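Side-chain contacts in peroxisomal fatty acid beta-oxidation multifunctional protein MFP2 (Arabidopsis thaliana, PDB 2WTB), which catalyses successive steps of peroxisomal fatty acid beta-oxidation during seed germination, combining enoyl-CoA hydratase and 3-hydroxyacyl-CoA dehydrogenase activities in one chain: residues A86-I89 and S90-I94; G285-H288 and V289-Q293; D626-E629 and M630-P634; P634-N637 and E638-V642; C701-L704 and A705-S709. All coordinates share one frame; numbering follows the deposited sequence.

Contact 1: A86-I89 and S90-I94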
loop_
_atom_site.group_PDB
_atom_site.type_symbol
_atom_site.label_atom_id
_atom_site.label_comp_id
_atom_site.label_asym_id
_atom_site.label_seq_id
_atom_site.Cartn_x
_atom_site.Cartn_y
_atom_site.Cartn_z
ATOM N N ALA A 86 11.714 -23.748 16.813
ATOM C CA ALA A 86 11.646 -22.488 16.085
ATOM C C ALA A 86 11.817 -22.724 14.590
ATOM O O ALA A 86 11.248 -22.006 13.768
ATOM C CB ALA A 86 12.701 -21.522 16.596
ATOM N N GLY A 87 12.602 -23.738 14.244
ATOM C CA GLY A 87 12.863 -24.061 12.854
ATOM C C GLY A 87 12.566 -25.510 12.525
ATOM O O GLY A 87 13.260 -26.129 11.719
ATOM N N TYR A 88 11.529 -26.054 13.152
ATOM C CA TYR A 88 11.132 -27.434 12.903
ATOM C C TYR A 88 10.880 -27.668 11.420
ATOM O O TYR A 88 11.348 -28.651 10.850
ATOM C CB TYR A 88 9.882 -27.792 13.709
ATOM C CG TYR A 88 9.335 -29.166 13.400
ATOM C CD1 TYR A 88 10.068 -30.309 13.689
ATOM C CD2 TYR A 88 8.080 -29.322 12.822
ATOM C CE1 TYR A 88 9.572 -31.568 13.410
ATOM C CE2 TYR A 88 7.576 -30.577 12.541
ATOM C CZ TYR A 88 8.326 -31.696 12.837
ATOM O OH TYR A 88 7.828 -32.948 12.560
ATOM N N ILE A 89 10.141 -26.756 10.800
ATOM C CA ILE A 89 9.836 -26.868 9.380
ATOM C C ILE A 89 11.063 -26.558 8.534
ATOM O O ILE A 89 11.517 -27.391 7.748
ATOM C CB ILE A 89 8.697 -25.923 8.974
ATOM C CG1 ILE A 89 7.431 -26.251 9.764
ATOM C CG2 ILE A 89 8.433 -26.023 7.480
ATOM C CD1 ILE A 89 6.326 -25.238 9.590
ATOM N N SER A 90 11.595 -25.354 8.705
ATOM C CA SER A 90 12.758 -24.906 7.951
ATOM C C SER A 90 13.856 -25.963 7.923
ATOM O O SER A 90 14.406 -26.280 6.866
ATOM C CB SER A 90 13.304 -23.609 8.552
ATOM O OG SER A 90 14.473 -23.186 7.874
ATOM N N ILE A 91 14.157 -26.518 9.091
ATOM C CA ILE A 91 15.298 -27.410 9.242
ATOM C C ILE A 91 14.934 -28.891 9.141
ATOM O O ILE A 91 15.447 -29.603 8.280
ATOM C CB ILE A 91 16.020 -27.148 10.574
ATOM C CG1 ILE A 91 16.445 -25.680 10.656
ATOM C CG2 ILE A 91 17.220 -28.067 10.725
ATOM C CD1 ILE A 91 17.008 -25.287 11.996
ATOM N N ASP A 92 14.050 -29.351 10.020
ATOM C CA ASP A 92 13.710 -30.771 10.080
ATOM C C ASP A 92 12.951 -31.265 8.851
ATOM O O ASP A 92 13.228 -32.350 8.343
ATOM C CB ASP A 92 12.914 -31.090 11.347
ATOM C CG ASP A 92 13.790 -31.173 12.580
ATOM O OD1 ASP A 92 13.305 -31.665 13.620
ATOM O OD2 ASP A 92 14.963 -30.753 12.508
ATOM N N ILE A 93 11.995 -30.471 8.380
ATOM C CA ILE A 93 11.151 -30.884 7.261
ATOM C C ILE A 93 11.759 -30.534 5.908
ATOM O O ILE A 93 11.986 -31.409 5.074
ATOM C CB ILE A 93 9.743 -30.262 7.349
ATOM C CG1 ILE A 93 9.080 -30.638 8.674
ATOM C CG2 ILE A 93 8.887 -30.715 6.176
ATOM C CD1 ILE A 93 9.105 -32.119 8.962
ATOM N N ILE A 94 12.017 -29.251 5.694
ATOM C CA ILE A 94 12.498 -28.777 4.402
ATOM C C ILE A 94 13.951 -29.164 4.120
ATOM O O ILE A 94 14.271 -29.654 3.036
ATOM C CB ILE A 94 12.333 -27.251 4.275
ATOM C CG1 ILE A 94 10.858 -26.892 4.087
ATOM C CG2 ILE A 94 13.151 -26.721 3.118
ATOM C CD1 ILE A 94 10.621 -25.424 3.819
#
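Y88 holds its CG anti to the backbone N (chi1 174°), which carries the ring forward along the helix, while D92 CG and I93 CG1 both lie beside their own backbone N and meet that ring from different directions. I93 comes over a face: CG1 lies above the ring toward its rim, and a further bend of the chain brings CD1 to 4.0 Å from Y88 CZ. D92 comes at the edge instead, its OD1 3.5 Å from Y88 CD1, with carboxylate and ring planes 69° apart. The oxygen thus faces ring hydrogens, a pairing likely to be mildly attractive. In the backbone, I91 N bonds to G87 O at 2.8 Å, an ordinary helical turn. The next step is wider, for I93 N reaches Y88 O at 3.1 Å and I94 N reaches I89 O at 2.8 Å, the latter almost straight at 176°. K40 of helix 33-46 touches both Y88 and I93. The I94 side chain lies about 5 Å from that of E119, the predicted nucleophile. Bonds spanning five residues like these mark a pi-type turn, here opening helix 88-99 of the crotonase-like hydratase/isomerase region.

Contact 2: G285-H288 and V289-Q293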
loop_
_atom_site.group_PDB
_atom_site.type_symbol
_atom_site.label_atom_id
_atom_site.label_comp_id
_atom_site.label_asym_id
_atom_site.label_seq_id
_atom_site.Cartn_x
_atom_site.Cartn_y
_atom_site.Cartn_z
ATOM N N GLY A 285 2.226 -3.383 13.326
ATOM C CA GLY A 285 1.714 -2.237 12.602
ATOM C C GLY A 285 1.638 -2.518 11.116
ATOM O O GLY A 285 0.643 -2.193 10.467
ATOM N N LEU A 286 2.689 -3.133 10.579
ATOM C CA LEU A 286 2.741 -3.472 9.160
ATOM C C LEU A 286 1.737 -4.563 8.801
ATOM O O LEU A 286 1.165 -4.559 7.712
ATOM C CB LEU A 286 4.153 -3.907 8.758
ATOM C CG LEU A 286 5.200 -2.799 8.660
ATOM C CD1 LEU A 286 6.566 -3.386 8.361
ATOM C CD2 LEU A 286 4.806 -1.788 7.598
ATOM N N ILE A 287 1.534 -5.502 9.719
ATOM C CA ILE A 287 0.566 -6.569 9.519
ATOM C C ILE A 287 -0.857 -6.012 9.530
ATOM O O ILE A 287 -1.694 -6.407 8.721
ATOM C CB ILE A 287 0.707 -7.666 10.593
ATOM C CG1 ILE A 287 1.939 -8.527 10.314
ATOM C CG2 ILE A 287 -0.532 -8.545 10.632
ATOM C CD1 ILE A 287 2.244 -9.530 11.410
ATOM N N HIS A 288 -1.119 -5.086 10.447
ATOM C CA HIS A 288 -2.427 -4.451 10.545
ATOM C C HIS A 288 -2.740 -3.644 9.286
ATOM O O HIS A 288 -3.880 -3.618 8.822
ATOM C CB HIS A 288 -2.490 -3.551 11.780
ATOM C CG HIS A 288 -3.765 -2.774 11.901
ATOM N ND1 HIS A 288 -3.913 -1.505 11.389
ATOM C CD2 HIS A 288 -4.947 -3.087 12.483
ATOM C CE1 HIS A 288 -5.135 -1.067 11.648
ATOM N NE2 HIS A 288 -5.781 -2.008 12.310
ATOM N N VAL A 289 -1.720 -2.989 8.742
ATOM C CA VAL A 289 -1.874 -2.198 7.527
ATOM C C VAL A 289 -2.180 -3.103 6.341
ATOM O O VAL A 289 -2.905 -2.720 5.423
ATOM C CB VAL A 289 -0.605 -1.371 7.228
ATOM C CG1 VAL A 289 -0.718 -0.684 5.875
ATOM C CG2 VAL A 289 -0.361 -0.352 8.331
ATOM N N PHE A 290 -1.624 -4.308 6.369
ATOM C CA PHE A 290 -1.847 -5.280 5.309
ATOM C C PHE A 290 -3.323 -5.660 5.204
ATOM O O PHE A 290 -3.916 -5.587 4.127
ATOM C CB PHE A 290 -0.988 -6.525 5.537
ATOM C CG PHE A 290 -1.387 -7.704 4.695
ATOM C CD1 PHE A 290 -1.052 -7.758 3.350
ATOM C CD2 PHE A 290 -2.094 -8.761 5.248
ATOM C CE1 PHE A 290 -1.415 -8.842 2.575
ATOM C CE2 PHE A 290 -2.460 -9.847 4.477
ATOM C CZ PHE A 290 -2.119 -9.887 3.139
ATOM N N PHE A 291 -3.914 -6.061 6.324
ATOM C CA PHE A 291 -5.319 -6.456 6.346
ATOM C C PHE A 291 -6.259 -5.271 6.126
ATOM O O PHE A 291 -7.226 -5.367 5.365
ATOM C CB PHE A 291 -5.658 -7.161 7.660
ATOM C CG PHE A 291 -4.990 -8.495 7.819
ATOM C CD1 PHE A 291 -5.580 -9.642 7.320
ATOM C CD2 PHE A 291 -3.772 -8.602 8.466
ATOM C CE1 PHE A 291 -4.967 -10.871 7.463
ATOM C CE2 PHE A 291 -3.155 -9.828 8.614
ATOM C CZ PHE A 291 -3.754 -10.965 8.111
ATOM N N SER A 292 -5.968 -4.160 6.796
ATOM C CA SER A 292 -6.779 -2.954 6.688
ATOM C C SER A 292 -6.849 -2.452 5.252
ATOM O O SER A 292 -7.872 -1.914 4.823
ATOM C CB SER A 292 -6.239 -1.854 7.606
ATOM O OG SER A 292 -6.428 -2.191 8.968
ATOM N N GLN A 293 -5.758 -2.626 4.515
ATOM C CA GLN A 293 -5.744 -2.325 3.089
ATOM C C GLN A 293 -6.846 -3.102 2.370
ATOM O O GLN A 293 -7.509 -2.583 1.469
ATOM C CB GLN A 293 -4.385 -2.682 2.489
ATOM C CG GLN A 293 -4.427 -3.012 1.008
ATOM C CD GLN A 293 -4.798 -1.817 0.158
ATOM O OE1 GLN A 293 -5.526 -1.944 -0.828
ATOM N NE2 GLN A 293 -4.304 -0.645 0.537
#
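H288 and V289 bury the most surface against the neighbouring turn of alpha helix 281-294, followed by I287. The helix runs between the two halves of the enzyme: F290 touches L142 of the hydratase/isomerase region, Q293 bonds to T486 of the NAD-binding region, and S292 packs on helix 651-662. A trans chi1 of 175° directs the H288 imidazole along the helix until the S292 hydroxyl stands over one of its faces, toward the rim. The nearest ring atom, H288 CE1, is 3.2 Å from S292 OG. F673 also meets this imidazole, the two ring planes about 40° apart, and D655 touches the same side chain. With an alanine in place of H288, S292 OG would probably lose the ring beneath it and F673 its aromatic neighbour, leaving a gap beside helix 651-662. V289 instead faces backbone, its CG2 only 3.0 Å from G285 O, the carbonyl that also receives V289 N. I287 runs side by side with F291 and points the same way. Its CG2 meets the edge of the F291 ring in plane, 3.5 Å from F291 CE2, while F290 CD2 sits over the centre of that ring. The S292 hydroxyl also donates to H288 O at 2.9 Å, and S292 N donates to the same oxygen at 3.0 Å, the two donors arriving from opposite faces of the carbonyl plane.

Contact 3: D626-E629 and M630-P634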
loop_
_atom_site.group_PDB
_atom_site.type_symbol
_atom_site.label_atom_id
_atom_site.label_comp_id
_atom_site.label_asym_id
_atom_site.label_seq_id
_atom_site.Cartn_x
_atom_site.Cartn_y
_atom_site.Cartn_z
ATOM N N ASP A 626 7.310 16.060 22.069
ATOM C CA ASP A 626 6.269 17.052 22.315
ATOM C C ASP A 626 5.773 17.696 21.024
ATOM O O ASP A 626 4.570 17.894 20.849
ATOM C CB ASP A 626 6.768 18.124 23.287
ATOM C CG ASP A 626 7.004 17.579 24.681
ATOM O OD1 ASP A 626 6.496 16.474 24.973
ATOM O OD2 ASP A 626 7.692 18.252 25.481
ATOM N N ILE A 627 6.696 18.032 20.126
ATOM C CA ILE A 627 6.320 18.573 18.826
ATOM C C ILE A 627 5.351 17.618 18.144
ATOM O O ILE A 627 4.250 18.002 17.748
ATOM C CB ILE A 627 7.539 18.770 17.908
ATOM C CG1 ILE A 627 8.348 19.992 18.339
ATOM C CG2 ILE A 627 7.091 18.926 16.463
ATOM C CD1 ILE A 627 9.569 20.240 17.476
ATOM N N ILE A 628 5.772 16.365 18.019
ATOM C CA ILE A 628 4.939 15.332 17.429
ATOM C C ILE A 628 3.608 15.216 18.166
ATOM O O ILE A 628 2.546 15.211 17.545
ATOM C CB ILE A 628 5.659 13.969 17.434
ATOM C CG1 ILE A 628 6.858 14.001 16.483
ATOM C CG2 ILE A 628 4.706 12.859 17.037
ATOM C CD1 ILE A 628 7.764 12.797 16.601
ATOM N N GLU A 629 3.667 15.145 19.492
ATOM C CA GLU A 629 2.464 14.932 20.291
ATOM C C GLU A 629 1.454 16.073 20.189
ATOM O O GLU A 629 0.248 15.842 20.232
ATOM C CB GLU A 629 2.818 14.653 21.754
ATOM C CG GLU A 629 3.356 13.252 21.995
ATOM C CD GLU A 629 3.248 12.819 23.445
ATOM O OE1 GLU A 629 2.950 13.676 24.304
ATOM O OE2 GLU A 629 3.460 11.619 23.723
ATOM N N MET A 630 1.947 17.300 20.052
ATOM C CA MET A 630 1.069 18.462 19.952
ATOM C C MET A 630 0.569 18.669 18.524
ATOM O O MET A 630 -0.375 19.425 18.286
ATOM C CB MET A 630 1.777 19.728 20.448
ATOM C CG MET A 630 2.181 19.685 21.913
ATOM S SD MET A 630 2.667 21.300 22.557
ATOM C CE MET A 630 1.087 22.141 22.581
ATOM N N THR A 631 1.201 17.989 17.576
ATOM C CA THR A 631 0.851 18.141 16.173
ATOM C C THR A 631 -0.040 16.999 15.687
ATOM O O THR A 631 -0.794 17.155 14.728
ATOM C CB THR A 631 2.120 18.226 15.294
ATOM O OG1 THR A 631 2.874 19.387 15.659
ATOM C CG2 THR A 631 1.757 18.316 13.823
ATOM N N PHE A 632 0.038 15.857 16.363
ATOM C CA PHE A 632 -0.663 14.659 15.908
ATOM C C PHE A 632 -1.861 14.263 16.766
ATOM O O PHE A 632 -2.826 13.691 16.264
ATOM C CB PHE A 632 0.309 13.487 15.781
ATOM C CG PHE A 632 1.075 13.486 14.498
ATOM C CD1 PHE A 632 0.493 13.023 13.332
ATOM C CD2 PHE A 632 2.371 13.959 14.449
ATOM C CE1 PHE A 632 1.195 13.027 12.146
ATOM C CE2 PHE A 632 3.079 13.962 13.262
ATOM C CZ PHE A 632 2.493 13.498 12.112
ATOM N N PHE A 633 -1.796 14.561 18.058
ATOM C CA PHE A 633 -2.906 14.258 18.952
ATOM C C PHE A 633 -4.183 15.002 18.554
ATOM O O PHE A 633 -5.276 14.443 18.643
ATOM C CB PHE A 633 -2.526 14.537 20.408
ATOM C CG PHE A 633 -1.722 13.437 21.043
ATOM C CD1 PHE A 633 -0.899 12.630 20.274
ATOM C CD2 PHE A 633 -1.779 13.217 22.410
ATOM C CE1 PHE A 633 -0.158 11.620 20.853
ATOM C CE2 PHE A 633 -1.037 12.208 22.995
ATOM C CZ PHE A 633 -0.225 11.409 22.216
ATOM N N PRO A 634 -4.052 16.263 18.113
ATOM C CA PRO A 634 -5.222 16.961 17.570
ATOM C C PRO A 634 -5.761 16.276 16.314
ATOM O O PRO A 634 -6.958 16.356 16.042
ATOM C CB PRO A 634 -4.673 18.349 17.229
ATOM C CG PRO A 634 -3.526 18.530 18.158
ATOM C CD PRO A 634 -2.902 17.171 18.279
#
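Just ahead of the proline kink in helix 624-644, E629 and F633 lie side by side and point the same way. Both turn their CG beside the backbone N (chi1 -81° for F633), which brings F633 CZ to 3.9 Å from E629 CD, the carboxylate and ring planes being 28° apart. The E629 carboxylate is not left to the ring alone, since its OE1 bonds to Y682 OH of helix 680-694. On another side of the helix, I628 CG2 packs 3.7 Å from F632 CD2. I628 O lies at the edge of that ring, in its plane, and takes two backbone donors: F632 N at 2.8 Å, almost head-on, and T631 N from well above the carbonyl plane. This largely buried helix of the C-terminal half packs against helices 498-514, 519-529 and 680-694, with F529 and Y505 both meeting the F632 ring. T631 faces the first two of these helices, yet its hydroxyl folds back on the preceding turn and donates to I627 O at 2.9 Å, which satisfies a buried polar group within its own helix. F633 N bonds to E629 O at 3.2 Å. At the following residue the nitrogen of P634 has no hydrogen to give to the turn before, and its CD lies 3.9 Å from E629 O.

Contact 4: P634-N637 and E638-V642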
loop_
_atom_site.group_PDB
_atom_site.type_symbol
_atom_site.label_atom_id
_atom_site.label_comp_id
_atom_site.label_asym_id
_atom_site.label_seq_id
_atom_site.Cartn_x
_atom_site.Cartn_y
_atom_site.Cartn_z
ATOM N N PRO A 634 -4.052 16.263 18.113
ATOM C CA PRO A 634 -5.222 16.961 17.570
ATOM C C PRO A 634 -5.761 16.276 16.314
ATOM O O PRO A 634 -6.958 16.356 16.042
ATOM C CB PRO A 634 -4.673 18.349 17.229
ATOM C CG PRO A 634 -3.526 18.530 18.158
ATOM C CD PRO A 634 -2.902 17.171 18.279
ATOM N N VAL A 635 -4.888 15.612 15.562
ATOM C CA VAL A 635 -5.324 14.836 14.404
ATOM C C VAL A 635 -6.079 13.586 14.855
ATOM O O VAL A 635 -7.107 13.232 14.277
ATOM C CB VAL A 635 -4.147 14.432 13.492
ATOM C CG1 VAL A 635 -4.599 13.411 12.470
ATOM C CG2 VAL A 635 -3.567 15.654 12.799
ATOM N N VAL A 636 -5.565 12.921 15.886
ATOM C CA VAL A 636 -6.271 11.796 16.486
ATOM C C VAL A 636 -7.648 12.265 16.925
ATOM O O VAL A 636 -8.661 11.619 16.654
ATOM C CB VAL A 636 -5.534 11.245 17.720
ATOM C CG1 VAL A 636 -6.392 10.202 18.428
ATOM C CG2 VAL A 636 -4.188 10.662 17.329
ATOM N N ASN A 637 -7.670 13.406 17.603
ATOM C CA ASN A 637 -8.907 14.003 18.080
ATOM C C ASN A 637 -9.925 14.151 16.952
ATOM O O ASN A 637 -11.110 13.865 17.127
ATOM C CB ASN A 637 -8.617 15.366 18.711
ATOM C CG ASN A 637 -9.748 15.857 19.584
ATOM O OD1 ASN A 637 -10.618 15.086 19.989
ATOM N ND2 ASN A 637 -9.739 17.149 19.888
ATOM N N GLU A 638 -9.450 14.594 15.792
ATOM C CA GLU A 638 -10.317 14.836 14.649
ATOM C C GLU A 638 -10.732 13.522 14.002
ATOM O O GLU A 638 -11.870 13.369 13.556
ATOM C CB GLU A 638 -9.618 15.736 13.630
ATOM C CG GLU A 638 -10.537 16.284 12.554
ATOM C CD GLU A 638 -11.643 17.155 13.120
ATOM O OE1 GLU A 638 -11.380 17.905 14.084
ATOM O OE2 GLU A 638 -12.775 17.093 12.597
ATOM N N ALA A 639 -9.799 12.576 13.955
ATOM C CA ALA A 639 -10.082 11.250 13.428
ATOM C C ALA A 639 -11.217 10.603 14.210
ATOM O O ALA A 639 -12.035 9.875 13.648
ATOM C CB ALA A 639 -8.838 10.381 13.488
ATOM N N CYS A 640 -11.262 10.875 15.510
ATOM C CA CYS A 640 -12.299 10.323 16.373
ATOM C C CYS A 640 -13.660 10.948 16.089
ATOM O O CYS A 640 -14.677 10.260 16.103
ATOM C CB CYS A 640 -11.926 10.496 17.844
ATOM S SG CYS A 640 -10.568 9.436 18.376
ATOM N N ARG A 641 -13.673 12.254 15.837
ATOM C CA ARG A 641 -14.891 12.935 15.422
ATOM C C ARG A 641 -15.412 12.291 14.140
ATOM O O ARG A 641 -16.593 11.955 14.030
ATOM C CB ARG A 641 -14.624 14.420 15.178
ATOM C CG ARG A 641 -14.195 15.204 16.408
ATOM C CD ARG A 641 -14.193 16.701 16.118
ATOM N NE ARG A 641 -13.944 17.505 17.313
ATOM C CZ ARG A 641 -12.750 17.973 17.662
ATOM N NH1 ARG A 641 -11.689 17.714 16.909
ATOM N NH2 ARG A 641 -12.614 18.698 18.764
ATOM N N VAL A 642 -14.514 12.119 13.176
ATOM C CA VAL A 642 -14.854 11.485 11.908
ATOM C C VAL A 642 -15.375 10.069 12.115
ATOM O O VAL A 642 -16.362 9.664 11.502
ATOM C CB VAL A 642 -13.639 11.447 10.961
ATOM C CG1 VAL A 642 -13.850 10.421 9.858
ATOM C CG2 VAL A 642 -13.382 12.825 10.378
#
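N637 and R641, one turn apart on the stretch of helix 624-644 that follows the P634 kink, bring an amide and a guanidinium together without bonding to each other. Their planes stand 47° apart, and N637 OD1 lies over one guanidinium face, toward its rim. N637 ND2 and R641 NH2 are 3.5 Å apart, but both are donors, so each group looks elsewhere for partners. The amide finds them in the chain leading into helix 702-710: ND2 donates to K699 O, while OD1 accepts from C701 N. The buried amide thus projects from the helix and has both of its ends satisfied. R641 turns to E638, its NH1 lying 2.8 Å from OE1 in a salt bridge whose hydrogen bond is bent and weak. The other carboxylate oxygen, E638 OE2, forms salt bridges with R561 NH2 and R500 NE, and three arginines thus gather round one buried carboxylate, which probably keeps it ionised. A bend at chi2 (62°) turns the E638 chain toward them. In the backbone, the bonds from each N-H to the carbonyl four residues earlier resume from P634 O onward: E638 N takes that oxygen, A639 N reaches V635 O at 2.8 Å, and C640 N and R641 N bond in turn to V636 O and N637 O. Apolar contact between the two segments is slight, V636 CG1 resting 4.2 Å from C640 SG. Nearer the backbone, the extended R641 chain passes N637 O, with CG 3.4 Å from that oxygen.

Contact 5: C701-L704 and A705-S709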
loop_
_atom_site.group_PDB
_atom_site.type_symbol
_atom_site.label_atom_id
_atom_site.label_comp_id
_atom_site.label_asym_id
_atom_site.label_seq_id
_atom_site.Cartn_x
_atom_site.Cartn_y
_atom_site.Cartn_z
ATOM N N CYS A 701 -12.730 15.765 21.912
ATOM C CA CYS A 701 -14.115 15.615 21.485
ATOM C C CYS A 701 -14.813 14.561 22.337
ATOM O O CYS A 701 -14.173 13.640 22.845
ATOM C CB CYS A 701 -14.190 15.250 20.002
ATOM S SG CYS A 701 -13.663 13.568 19.614
ATOM N N ALA A 702 -16.126 14.706 22.490
ATOM C CA ALA A 702 -16.923 13.827 23.348
ATOM C C ALA A 702 -16.533 12.352 23.243
ATOM O O ALA A 702 -16.399 11.665 24.256
ATOM C CB ALA A 702 -18.410 14.006 23.054
ATOM N N PHE A 703 -16.361 11.872 22.017
ATOM C CA PHE A 703 -16.005 10.476 21.783
ATOM C C PHE A 703 -14.679 10.100 22.449
ATOM O O PHE A 703 -14.591 9.086 23.141
ATOM C CB PHE A 703 -15.954 10.184 20.280
ATOM C CG PHE A 703 -15.473 8.802 19.943
ATOM C CD1 PHE A 703 -16.350 7.729 19.944
ATOM C CD2 PHE A 703 -14.147 8.577 19.610
ATOM C CE1 PHE A 703 -15.909 6.454 19.627
ATOM C CE2 PHE A 703 -13.700 7.305 19.293
ATOM C CZ PHE A 703 -14.582 6.242 19.301
ATOM N N LEU A 704 -13.654 10.922 22.239
ATOM C CA LEU A 704 -12.334 10.649 22.799
ATOM C C LEU A 704 -12.356 10.726 24.322
ATOM O O LEU A 704 -11.788 9.874 25.004
ATOM C CB LEU A 704 -11.300 11.630 22.240
ATOM C CG LEU A 704 -9.824 11.220 22.304
ATOM C CD1 LEU A 704 -8.967 12.204 21.521
ATOM C CD2 LEU A 704 -9.326 11.102 23.736
ATOM N N ALA A 705 -13.013 11.754 24.846
ATOM C CA ALA A 705 -13.073 11.969 26.286
ATOM C C ALA A 705 -13.727 10.796 27.010
ATOM O O ALA A 705 -13.170 10.255 27.964
ATOM C CB ALA A 705 -13.809 13.266 26.598
ATOM N N GLU A 706 -14.910 10.405 26.544
ATOM C CA GLU A 706 -15.672 9.343 27.191
ATOM C C GLU A 706 -14.908 8.021 27.170
ATOM O O GLU A 706 -14.969 7.245 28.124
ATOM C CB GLU A 706 -17.036 9.182 26.515
ATOM C CG GLU A 706 -18.197 8.987 27.482
ATOM C CD GLU A 706 -18.127 7.676 28.243
ATOM O OE1 GLU A 706 -17.614 6.686 27.680
ATOM O OE2 GLU A 706 -18.596 7.636 29.401
ATOM N N ARG A 707 -14.185 7.772 26.083
ATOM C CA ARG A 707 -13.416 6.538 25.948
ATOM C C ARG A 707 -12.077 6.608 26.674
ATOM O O ARG A 707 -11.603 5.609 27.214
ATOM C CB ARG A 707 -13.190 6.194 24.475
ATOM C CG ARG A 707 -14.411 5.626 23.781
ATOM C CD ARG A 707 -14.035 4.929 22.485
ATOM N NE ARG A 707 -15.172 4.229 21.895
ATOM C CZ ARG A 707 -15.086 3.426 20.841
ATOM N NH1 ARG A 707 -13.914 3.220 20.259
ATOM N NH2 ARG A 707 -16.170 2.828 20.368
ATOM N N GLY A 708 -11.469 7.790 26.677
ATOM C CA GLY A 708 -10.174 7.981 27.301
ATOM C C GLY A 708 -10.204 7.759 28.801
ATOM O O GLY A 708 -9.297 7.149 29.367
ATOM N N SER A 709 -11.253 8.258 29.446
ATOM C CA SER A 709 -11.399 8.124 30.888
ATOM C C SER A 709 -11.486 6.660 31.306
ATOM O O SER A 709 -10.890 6.253 32.303
ATOM C CB SER A 709 -12.638 8.879 31.367
ATOM O OG SER A 709 -12.571 10.242 30.991
#
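F703 and R707 dominate the side-chain packing in the short helix 702-710. The ring reaches R707 because chi1 of F703 (175°) places CG beside the carbonyl carbon, while the arginine chain runs extended from CG to NE. F703 CZ lies over one face of the guanidinium, toward its rim, 3.2 Å from R707 CZ and equally near NH1. The planes are 41° apart, so the two groups are tilted and not stacked flat, and R707 CG lies over the ring's own face. Among the hydrogen bonds, A705 N donates to C701 O at 3.0 Å, tying the N-cap residue into the first turn. E706 N to A702 O, R707 N to F703 O and G708 N to L704 O continue the helix, and S709 adds its hydroxyl to A705 O. Polar contacts of the guanidinium lie further along the chain, where NH1 donates to A716 O and NH2 weakly to P717 O. Apolar packing seats the helix on its neighbours, with F703 on C640 and A644 of helix 624-644 and L704 on Y684 and L687 of helix 680-694. A leucine replacing R707 would probably leave A716 O without its donor and the F703 ring without the flat group beside it. The arginine therefore uses its face for an aromatic ring and its N-H groups for the A716 carbonyl and, weakly, that of P717, joining the helix to the chain that follows it.

How the contacts relate
Contacts 1, 3 and 4 are buried, whereas contacts 2 and 5 are partly open. Contacts 3 and 4 divide helix 624-644 between them and share P634. The first is mainly aromatic and aliphatic, and the second carries a buried cluster of charge and amide groups. Contact 5 lies directly against contact 4, joined by a probable hydrogen bond of 2.9 Å between N637 OD1 and C701 N and by packing of C640 CB 3.4 Å from F703 CD2. Contact 1 stands apart in the hydratase/isomerase region, its centre about 46 Å from that of contact 4, and comes closest to a predicted catalytic residue. Contact 2 lies nearest the chain's centre, between the regions.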